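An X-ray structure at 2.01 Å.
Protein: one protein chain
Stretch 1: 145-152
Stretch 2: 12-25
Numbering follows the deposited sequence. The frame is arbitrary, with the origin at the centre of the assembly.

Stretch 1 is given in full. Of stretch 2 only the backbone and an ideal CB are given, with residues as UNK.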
# COMPACT_ATOMS: atom_id res chain seq x y z
N PHE A 145 -10.90 -12.52 -3.25
CA PHE A 145 -10.04 -12.46 -4.46
C PHE A 145 -8.73 -11.75 -4.13
O PHE A 145 -8.72 -10.94 -3.19
CB PHE A 145 -10.74 -11.65 -5.56
CG PHE A 145 -12.05 -12.17 -6.09
CD1 PHE A 145 -12.08 -13.04 -7.16
CD2 PHE A 145 -13.25 -11.75 -5.55
CE1 PHE A 145 -13.29 -13.51 -7.66
CE2 PHE A 145 -14.46 -12.22 -6.05
CZ PHE A 145 -14.47 -13.10 -7.10
N TYR A 146 -7.64 -12.08 -4.83
CA TYR A 146 -6.36 -11.33 -4.75
C TYR A 146 -6.64 -9.84 -4.95
O TYR A 146 -7.53 -9.47 -5.71
CB TYR A 146 -5.37 -11.87 -5.78
CG TYR A 146 -4.78 -13.22 -5.45
CD1 TYR A 146 -3.94 -13.39 -4.36
CD2 TYR A 146 -5.04 -14.32 -6.25
CE1 TYR A 146 -3.40 -14.62 -4.05
CE2 TYR A 146 -4.50 -15.56 -5.96
CZ TYR A 146 -3.64 -15.70 -4.88
OH TYR A 146 -3.11 -16.92 -4.59
N PRO A 147 -5.90 -8.95 -4.26
CA PRO A 147 -6.03 -7.51 -4.51
C PRO A 147 -5.79 -7.14 -5.98
O PRO A 147 -6.34 -6.15 -6.43
CB PRO A 147 -4.97 -6.88 -3.59
CG PRO A 147 -3.99 -8.00 -3.31
CD PRO A 147 -4.81 -9.27 -3.33
N PHE A 148 -5.06 -8.00 -6.71
CA PHE A 148 -4.74 -7.82 -8.16
C PHE A 148 -6.01 -8.06 -8.99
O PHE A 148 -6.45 -9.21 -9.07
CB PHE A 148 -3.62 -8.77 -8.58
CG PHE A 148 -2.38 -8.71 -7.73
CD1 PHE A 148 -1.56 -7.59 -7.75
CD2 PHE A 148 -2.05 -9.76 -6.89
CE1 PHE A 148 -0.43 -7.53 -6.95
CE2 PHE A 148 -0.92 -9.70 -6.09
CZ PHE A 148 -0.11 -8.58 -6.12
N THR A 149 -6.50 -7.02 -9.67
CA THR A 149 -7.73 -7.07 -10.51
C THR A 149 -7.50 -7.98 -11.73
O THR A 149 -8.49 -8.42 -12.32
CB THR A 149 -8.18 -5.68 -10.97
OG1 THR A 149 -7.13 -5.11 -11.75
CG2 THR A 149 -8.53 -4.75 -9.82
N ASN A 150 -6.23 -8.28 -12.05
CA ASN A 150 -5.88 -9.04 -13.28
C ASN A 150 -5.89 -10.54 -12.99
O ASN A 150 -5.69 -11.32 -13.94
CB ASN A 150 -4.52 -8.62 -13.84
CG ASN A 150 -4.52 -7.20 -14.35
OD1 ASN A 150 -5.21 -6.88 -15.31
ND2 ASN A 150 -3.85 -6.32 -13.62
N ILE A 151 -6.09 -10.94 -11.73
CA ILE A 151 -6.29 -12.38 -11.37
C ILE A 151 -7.78 -12.61 -11.09
O ILE A 151 -8.28 -12.08 -10.08
CB ILE A 151 -5.41 -12.81 -10.19
CG1 ILE A 151 -3.98 -12.27 -10.33
CG2 ILE A 151 -5.43 -14.33 -10.05
CD1 ILE A 151 -2.91 -13.25 -9.93
N MET A 152 -8.47 -13.21 -12.05
CA MET A 152 -9.94 -13.39 -12.02
C MET A 152 -10.30 -14.44 -10.96
O MET A 152 -11.37 -14.30 -10.34
CB MET A 152 -10.46 -13.83 -13.39
CG MET A 152 -11.89 -13.41 -13.67
SD MET A 152 -12.53 -14.09 -15.24
CE MET A 152 -11.41 -15.47 -15.51
N UNK A 12 7.44 -2.58 -7.77
CA UNK A 12 6.97 -3.33 -6.58
C UNK A 12 5.70 -4.11 -6.95
O UNK A 12 5.63 -5.31 -6.61
CB UNK A 12 6.70 -2.39 -5.41
N UNK A 13 4.73 -3.46 -7.59
CA UNK A 13 3.50 -4.14 -8.11
C UNK A 13 3.90 -5.31 -9.00
O UNK A 13 3.40 -6.43 -8.76
CB UNK A 13 2.62 -3.17 -8.89
N UNK A 14 4.86 -5.10 -9.91
CA UNK A 14 5.40 -6.15 -10.81
C UNK A 14 5.92 -7.33 -9.97
O UNK A 14 5.52 -8.48 -10.25
CB UNK A 14 6.52 -5.59 -11.69
N UNK A 15 6.84 -7.07 -9.05
CA UNK A 15 7.48 -8.13 -8.23
C UNK A 15 6.40 -8.93 -7.50
O UNK A 15 6.50 -10.17 -7.45
CB UNK A 15 8.47 -7.53 -7.22
N UNK A 16 5.36 -8.24 -7.01
CA UNK A 16 4.30 -8.88 -6.18
C UNK A 16 3.37 -9.70 -7.09
O UNK A 16 3.05 -10.83 -6.72
CB UNK A 16 3.50 -7.83 -5.41
N UNK A 17 3.04 -9.19 -8.28
CA UNK A 17 2.10 -9.87 -9.21
C UNK A 17 2.80 -11.09 -9.82
O UNK A 17 2.21 -12.17 -9.77
CB UNK A 17 1.63 -8.92 -10.31
N UNK A 18 4.08 -10.96 -10.18
CA UNK A 18 4.90 -12.10 -10.69
C UNK A 18 4.99 -13.18 -9.61
O UNK A 18 4.85 -14.37 -9.95
CB UNK A 18 6.30 -11.64 -11.09
N UNK A 19 5.23 -12.79 -8.35
CA UNK A 19 5.33 -13.74 -7.22
C UNK A 19 3.99 -14.47 -7.05
O UNK A 19 3.99 -15.70 -6.97
CB UNK A 19 5.71 -13.02 -5.93
N UNK A 20 2.89 -13.72 -7.09
CA UNK A 20 1.51 -14.28 -7.04
C UNK A 20 1.31 -15.30 -8.17
O UNK A 20 0.89 -16.44 -7.88
CB UNK A 20 0.47 -13.17 -7.15
N UNK A 21 1.63 -14.92 -9.41
CA UNK A 21 1.45 -15.81 -10.60
C UNK A 21 2.35 -17.03 -10.43
O UNK A 21 1.88 -18.15 -10.69
CB UNK A 21 1.78 -15.08 -11.90
N UNK A 22 3.62 -16.81 -10.06
CA UNK A 22 4.62 -17.89 -9.86
C UNK A 22 4.02 -18.97 -8.95
O UNK A 22 4.09 -20.16 -9.29
CB UNK A 22 5.91 -17.34 -9.25
N UNK A 23 3.49 -18.55 -7.80
CA UNK A 23 2.95 -19.46 -6.75
C UNK A 23 1.72 -20.19 -7.30
O UNK A 23 1.66 -21.42 -7.15
CB UNK A 23 2.58 -18.69 -5.48
N UNK A 24 0.86 -19.47 -8.03
CA UNK A 24 -0.38 -20.04 -8.63
C UNK A 24 0.00 -21.12 -9.65
O UNK A 24 -0.57 -22.23 -9.57
CB UNK A 24 -1.22 -18.95 -9.30
N UNK A 25 1.03 -20.86 -10.46
CA UNK A 25 1.53 -21.82 -11.48
C UNK A 25 2.16 -23.04 -10.78
O UNK A 25 1.96 -24.17 -11.28
CB UNK A 25 2.55 -21.15 -12.40

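Stretch 2 is helical throughout, and from position 16 on each backbone N bonds the O four residues back, so proline would cost a hydrogen bond there. Stretch 1 meets it with three side chains, Tyr146, Phe148 and Ile151, the last two being the ends of a type I turn.

At position 12 the ideal CB has nothing of stretch 1 within 5.5 Å, and many residues would fit; it is Leu12. Position 13 points sideways, and only a side chain of some length could reach the Phe148 ring. An aromatic ring, imidazole included, or a long aliphatic would serve. His13 does so with chi1 t, bringing CE1 to 3.8 Å from Phe148 CD1 near the edge of the phenyl ring; the two rings meet obliquely, their planes at 61°.

Positions 14 and 15 find no partner in stretch 1, so polar or apolar residues are equally possible; they are Lys14 and Glu15. Position 16 has its CA-to-CB bond sideways and its ideal CB 3.8 Å from Phe148 CZ, so the first carbon alone can make the contact. Alanine or a long flexible chain would suit. Lys16 packs its CB against the ring edge.

Position 17 points sideways, its ideal CB 4.2 Å from Phe148 CE1 and 6.3 Å from Ile151 CD1; a branched or long aliphatic could touch both. Leu17 CD1 lies over a face of the Phe148 ring, 4.0 Å from its centroid in a CH-pi contact; Leu17 CD1 is also 3.6 Å from Phe148 CG and 4.0 Å from Ile151 CD1.

At 18 and 19 the ideal CBs have nothing of stretch 1 within 5.5 Å, which restricts neither size nor polarity; they are Ile18 and Glu19. Position 20 points toward stretch 1, its ideal CB 3.9 Å from Phe148 CE2 and 4.4 Å from Ile151 CD1. Space among three side chains is short, so alanine, serine or cysteine is expected. Cys20 SG sits almost on the normal of the Tyr146 ring, 3.6 Å from Tyr146 CE1, and 3.7 Å from Ile151 CD1.

Position 21 points sideways near Ile151, where an aliphatic would fit; Ile21 CG1 is 4.3 Å from Ile151 CD1. Position 22 is out of reach and 23 points toward stretch 1, but neither ideal CB has anything of it within 5.5 Å, so many residues would suit; they are Tyr22 and His23.

Position 24 points toward stretch 1, its ideal CB 5.5 Å from Tyr146 OH, so the chain must bend to reach the hydroxyl. Glutamate or glutamine could bridge that gap. Glu24 accepts a short hydrogen bond, Tyr146 OH to Glu24 OE2 at 2.6 Å, near the ring plane. Position 25 is beyond reach, open to any size or polarity, and holds Leu25.

Stretch 2 12-25: LHKEKLIECIYHEL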
# COMPACT_ATOMS: atom_id res chain seq x y z
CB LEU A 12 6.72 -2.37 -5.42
CG LEU A 12 6.14 -3.02 -4.17
CD1 LEU A 12 7.10 -4.05 -3.60
CD2 LEU A 12 5.79 -1.97 -3.12
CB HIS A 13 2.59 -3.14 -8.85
CG HIS A 13 1.50 -3.79 -9.63
ND1 HIS A 13 0.34 -4.25 -9.04
CD2 HIS A 13 1.40 -4.08 -10.95
CE1 HIS A 13 -0.45 -4.76 -9.96
NE2 HIS A 13 0.18 -4.68 -11.14
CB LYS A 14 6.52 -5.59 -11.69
CG LYS A 14 7.42 -6.62 -12.35
CD LYS A 14 8.48 -6.03 -13.25
CE LYS A 14 9.17 -7.06 -14.12
NZ LYS A 14 9.38 -6.55 -15.50
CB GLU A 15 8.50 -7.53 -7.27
CG GLU A 15 9.63 -8.49 -6.91
CD GLU A 15 10.50 -8.93 -8.08
OE1 GLU A 15 10.53 -8.21 -9.11
OE2 GLU A 15 11.13 -10.00 -7.98
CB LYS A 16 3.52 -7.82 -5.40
CG LYS A 16 4.24 -7.25 -4.18
CD LYS A 16 3.32 -6.83 -3.06
CE LYS A 16 3.21 -5.33 -2.90
NZ LYS A 16 2.57 -4.69 -4.08
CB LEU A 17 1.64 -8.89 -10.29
CG LEU A 17 0.58 -9.42 -11.26
CD1 LEU A 17 -0.54 -10.14 -10.52
CD2 LEU A 17 0.01 -8.30 -12.12
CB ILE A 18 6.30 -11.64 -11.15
CG1 ILE A 18 6.23 -10.87 -12.47
CG2 ILE A 18 7.26 -12.82 -11.23
CD1 ILE A 18 7.57 -10.38 -12.97
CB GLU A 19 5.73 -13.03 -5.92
CG GLU A 19 6.13 -13.97 -4.80
CD GLU A 19 7.50 -14.62 -4.94
OE1 GLU A 19 8.20 -14.30 -5.93
OE2 GLU A 19 7.85 -15.46 -4.09
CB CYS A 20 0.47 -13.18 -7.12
SG CYS A 20 -1.20 -13.76 -6.74
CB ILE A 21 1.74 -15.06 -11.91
CG1 ILE A 21 0.79 -13.87 -12.09
CG2 ILE A 21 1.68 -16.01 -13.09
CD1 ILE A 21 1.20 -12.92 -13.19
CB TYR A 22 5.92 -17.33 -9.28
CG TYR A 22 6.89 -18.38 -8.78
CD1 TYR A 22 7.59 -19.18 -9.66
CD2 TYR A 22 7.03 -18.64 -7.43
CE1 TYR A 22 8.46 -20.16 -9.22
CE2 TYR A 22 7.87 -19.63 -6.96
CZ TYR A 22 8.61 -20.38 -7.86
OH TYR A 22 9.48 -21.35 -7.42
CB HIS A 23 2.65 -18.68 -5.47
CG HIS A 23 3.88 -18.26 -4.72
ND1 HIS A 23 5.02 -19.05 -4.68
CD2 HIS A 23 4.17 -17.14 -4.03
CE1 HIS A 23 5.96 -18.42 -3.99
NE2 HIS A 23 5.46 -17.25 -3.58
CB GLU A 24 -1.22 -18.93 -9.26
CG GLU A 24 -2.08 -18.18 -8.26
CD GLU A 24 -3.15 -19.02 -7.58
OE1 GLU A 24 -3.54 -20.05 -8.15
OE2 GLU A 24 -3.58 -18.65 -6.48
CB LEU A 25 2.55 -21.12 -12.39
CG LEU A 25 2.10 -20.90 -13.83
CD1 LEU A 25 3.29 -20.63 -14.73
CD2 LEU A 25 1.30 -22.09 -14.35
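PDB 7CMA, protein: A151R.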